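Local coordinates for 2,3,4,5-tetrahydropyridine-2,6-dicarboxylate N-succinyltransferase (Campylobacter jejuni, PDB 2RIJ), which probably catalyses the succinyl-CoA-dependent conversion of cyclic tetrahydrodipicolinate into acyclic N-succinyl-L-2-amino-6-oxopimelate, a step of lysine biosynthesis, at residues K40-Q45 with L166-A171; I199-V202 with P206-L209. One frame throughout, in Å; residues are numbered along the deposited sequence.

Contact 1 (K40-Q45 with L166-A171); sequences KNKILQ and LLSNVA
The methyl CD2 of L44 packs against V170, its carbon lying 3.9 Å from V170 CG1, and the two branched side chains meet at a slant. L44 reaches that methyl because CG stands anti to its own carbonyl carbon (chi1 -47°), which swings the branch in toward residues 166-171 although its CB sets out alongside them. P177 of strand 176-178 touches both L44 and V170, so the apolar pair has a common third neighbour. Beside this pair, the aliphatic part of K42 passes the hydroxyl of S168, with K42 CD 3.6 Å from S168 OG; this is van der Waals contact and engages no polar atom of the lysine. The CA atoms of L44 and S168, the nearest across the segments, are 6.5 Å apart, and no direct hydrogen bond joins the two backbones. Waters fill the role instead. One donates to I43 O at 2.9 Å and accepts from S168 N at 3.0 Å, bridging backbone to backbone. A second lies 2.6 Å from S168 OG, donates to L166 O and reaches I43 O only weakly. L44 sits in a classic beta bulge, since L44 and Q45 both face D34 of the adjacent antiparallel strand 27-35. The contact brings an irregular point of the N-terminal sheet against the linker that leaves helix 163-166, whose first non-helical residue is L167, and enters strand 170-173. On the far end of that linker, N169 ND2 hydrogen-bonds D216 O and T218 O of a second subunit.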
# COMPACT_ATOMS: atom_id res chain seq x y z
N LYS A 40 61.89 21.48 -4.00
CA LYS A 40 62.45 20.90 -2.78
C LYS A 40 61.98 21.60 -1.51
O LYS A 40 62.13 21.08 -0.43
CB LYS A 40 63.99 20.84 -2.85
CG LYS A 40 64.52 19.75 -3.81
N ASN A 41 61.34 22.75 -1.63
CA ASN A 41 60.71 23.35 -0.46
C ASN A 41 59.29 22.88 -0.18
O ASN A 41 58.68 23.27 0.81
CB ASN A 41 60.71 24.87 -0.61
CG ASN A 41 62.11 25.42 -0.76
OD1 ASN A 41 62.99 25.16 0.07
ND2 ASN A 41 62.33 26.17 -1.84
N LYS A 42 58.74 22.10 -1.10
CA LYS A 42 57.39 21.56 -0.95
C LYS A 42 57.51 20.32 -0.08
O LYS A 42 58.26 19.42 -0.42
CB LYS A 42 56.84 21.22 -2.33
CG LYS A 42 55.35 21.19 -2.44
CD LYS A 42 54.93 20.94 -3.89
CE LYS A 42 54.99 22.23 -4.72
NZ LYS A 42 53.88 23.19 -4.36
N ILE A 43 56.83 20.30 1.06
CA ILE A 43 56.79 19.12 1.93
C ILE A 43 55.59 18.28 1.46
O ILE A 43 54.43 18.71 1.54
CB ILE A 43 56.64 19.50 3.43
CG1 ILE A 43 57.72 20.52 3.87
CG2 ILE A 43 56.62 18.24 4.30
CD1 ILE A 43 59.12 20.21 3.44
N LEU A 44 55.90 17.10 0.93
CA LEU A 44 54.92 16.15 0.45
C LEU A 44 54.40 15.16 1.48
O LEU A 44 53.32 14.60 1.26
CB LEU A 44 55.47 15.37 -0.74
CG LEU A 44 56.15 16.21 -1.83
CD1 LEU A 44 56.51 15.25 -2.92
CD2 LEU A 44 55.22 17.29 -2.31
N GLN A 45 55.16 14.92 2.54
CA GLN A 45 54.78 14.01 3.60
C GLN A 45 55.71 14.20 4.80
O GLN A 45 56.88 14.58 4.64
CB GLN A 45 54.89 12.54 3.13
CG GLN A 45 54.32 11.56 4.13
CD GLN A 45 54.26 10.13 3.63
OE1 GLN A 45 53.23 9.45 3.79
NE2 GLN A 45 55.36 9.65 3.04
N LEU A 166 46.31 23.03 2.19
CA LEU A 166 47.74 23.04 2.44
C LEU A 166 48.49 21.84 1.81
O LEU A 166 49.68 21.94 1.45
CB LEU A 166 47.98 23.04 3.96
CG LEU A 166 47.69 24.39 4.67
CD1 LEU A 166 48.19 24.36 6.10
CD2 LEU A 166 48.31 25.58 3.97
N LEU A 167 47.81 20.70 1.70
CA LEU A 167 48.43 19.48 1.19
C LEU A 167 48.50 19.52 -0.35
O LEU A 167 47.60 20.03 -1.00
CB LEU A 167 47.62 18.27 1.68
CG LEU A 167 47.58 18.03 3.20
CD1 LEU A 167 46.63 16.93 3.51
CD2 LEU A 167 48.99 17.72 3.80
N SER A 168 49.59 19.00 -0.92
CA SER A 168 49.75 18.86 -2.36
C SER A 168 49.20 17.52 -2.84
O SER A 168 49.43 16.49 -2.21
CB SER A 168 51.23 18.92 -2.74
OG SER A 168 51.78 20.14 -2.36
N ASN A 169 48.44 17.57 -3.93
CA ASN A 169 48.02 16.36 -4.65
C ASN A 169 49.24 15.80 -5.35
O ASN A 169 49.85 16.46 -6.19
CB ASN A 169 46.90 16.68 -5.66
CG ASN A 169 46.32 15.44 -6.30
OD1 ASN A 169 46.21 14.39 -5.66
ND2 ASN A 169 45.95 15.54 -7.59
N VAL A 170 49.59 14.57 -5.01
CA VAL A 170 50.81 13.93 -5.52
C VAL A 170 50.48 12.49 -5.92
O VAL A 170 49.46 11.94 -5.50
CB VAL A 170 51.98 13.97 -4.50
CG1 VAL A 170 52.39 15.45 -4.17
CG2 VAL A 170 51.64 13.20 -3.21
N ALA A 171 51.36 11.93 -6.72
CA ALA A 171 51.39 10.49 -7.02
C ALA A 171 52.10 9.79 -5.88
O ALA A 171 52.96 10.38 -5.23
CB ALA A 171 52.10 10.24 -8.34
O HOH W 1 51.65 18.04 1.01
O HOH W 2 52.15 20.92 0.11
O HOH W 3 51.28 15.90 -0.20

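Contact 2 (I199-V202 with P206-L209); sequences IDFV and PRFL
F201 and R207 make a cation-pi stack: the guanidinium lies flat on one ring face, with 9° between the planes and 4.0 Å between the centres. The overlap is offset. R207 CZ comes to 3.3 Å from F201 CD1, while R207 NE lies 3.4 Å from F201 CE1, so the cation rests over the CD1-CE1 side of the ring. An arm extended from CG to NE (chi3 177°) carries the guanidinium along the ring, R207 CD passing 3.7 Å from F201 CE1. P206 completes the contact at the ring's edge, where its CA is 4.2 Å from F201 CZ. The charge has stronger partners across the subunit boundary: R207 NH2 forms a salt bridge with E222 OE1 and a hydrogen bond to L221 O, both of a second subunit. Bonds at that nitrogen help fix how the guanidinium is turned, and the stack is thus part of the oligomer interface. D200 and F201 both face W172 in a classic beta bulge, and the W172 and F201 rings also stack. Strand 201-203, antiparallel to strand 170-173, is within this chain an outer strand of a small three-stranded sheet, while P206 packs on W172 and on Y142 of helix 138-149.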
# COMPACT_ATOMS: atom_id res chain seq x y z
N ILE A 199 52.59 3.67 -9.90
CA ILE A 199 51.78 4.64 -9.17
C ILE A 199 50.56 3.93 -8.59
O ILE A 199 49.68 3.47 -9.31
CB ILE A 199 51.41 5.85 -10.07
CG1 ILE A 199 52.69 6.51 -10.65
CG2 ILE A 199 50.49 6.85 -9.32
CD1 ILE A 199 53.74 6.94 -9.62
N ASP A 200 50.51 3.85 -7.27
CA ASP A 200 49.40 3.20 -6.60
C ASP A 200 48.15 4.06 -6.47
O ASP A 200 47.03 3.54 -6.45
CB ASP A 200 49.86 2.70 -5.25
CG ASP A 200 50.95 1.66 -5.38
OD1 ASP A 200 50.85 0.76 -6.26
OD2 ASP A 200 51.93 1.80 -4.64
N PHE A 201 48.34 5.37 -6.30
CA PHE A 201 47.25 6.33 -6.14
C PHE A 201 47.75 7.77 -6.30
O PHE A 201 48.95 8.04 -6.28
CB PHE A 201 46.45 6.12 -4.83
CG PHE A 201 47.20 6.40 -3.53
CD1 PHE A 201 48.09 5.49 -3.01
CD2 PHE A 201 46.96 7.54 -2.82
CE1 PHE A 201 48.77 5.73 -1.82
CE2 PHE A 201 47.59 7.77 -1.61
CZ PHE A 201 48.50 6.87 -1.11
N VAL A 202 46.82 8.66 -6.53
CA VAL A 202 47.07 10.12 -6.66
C VAL A 202 46.09 10.82 -5.72
O VAL A 202 44.86 10.70 -5.88
CB VAL A 202 46.95 10.64 -8.11
CG1 VAL A 202 47.10 12.25 -8.18
CG2 VAL A 202 47.90 9.86 -9.05
N PRO A 206 48.02 10.28 2.56
CA PRO A 206 48.54 8.91 2.56
C PRO A 206 47.59 7.94 3.28
O PRO A 206 46.52 8.34 3.77
CB PRO A 206 49.85 9.06 3.33
CG PRO A 206 49.53 10.08 4.32
CD PRO A 206 48.55 11.03 3.72
N ARG A 207 47.96 6.67 3.25
CA ARG A 207 47.20 5.65 3.89
C ARG A 207 47.70 5.47 5.33
O ARG A 207 48.88 5.67 5.63
CB ARG A 207 47.28 4.36 3.09
CG ARG A 207 46.55 4.53 1.72
CD ARG A 207 47.00 3.67 0.69
NE ARG A 207 46.23 3.85 -0.54
CZ ARG A 207 46.34 3.05 -1.56
NH1 ARG A 207 47.18 2.05 -1.49
NH2 ARG A 207 45.60 3.22 -2.61
N PHE A 208 46.79 5.02 6.17
CA PHE A 208 47.05 4.66 7.59
C PHE A 208 48.23 3.73 7.77
O PHE A 208 49.09 4.00 8.60
CB PHE A 208 45.73 4.06 8.13
CG PHE A 208 45.72 3.61 9.55
CD1 PHE A 208 46.15 2.32 9.87
CD2 PHE A 208 45.11 4.39 10.55
CE1 PHE A 208 46.03 1.83 11.17
CE2 PHE A 208 44.99 3.91 11.84
CZ PHE A 208 45.49 2.62 12.16
N LEU A 209 48.32 2.66 6.97
CA LEU A 209 49.36 1.67 7.18
C LEU A 209 50.75 2.15 6.73
O LEU A 209 51.74 1.51 7.02
CB LEU A 209 48.95 0.30 6.56
CG LEU A 209 47.87 -0.46 7.33
CD1 LEU A 209 47.44 -1.69 6.45
CD2 LEU A 209 48.34 -0.91 8.74

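Both contacts are partly buried and lie away from the annotated sites, their centres about 13 Å apart. They share one small sheet, because contact 1 includes the start of strand 170-173 and contact 2 the start of its neighbour, strand 201-203; V170 O lies 3.6 Å from V202 CG1 across that pair. P206 also touches Q45, tying the second contact back to the N-terminal sheet. Their chemistry differs. Contact 1 joins distant parts of the chain through an apolar pair, lysine methylenes against a serine hydroxyl, and bridging waters, whereas contact 2 joins residues close in sequence by a cation-pi stack whose charge is paired in another subunit.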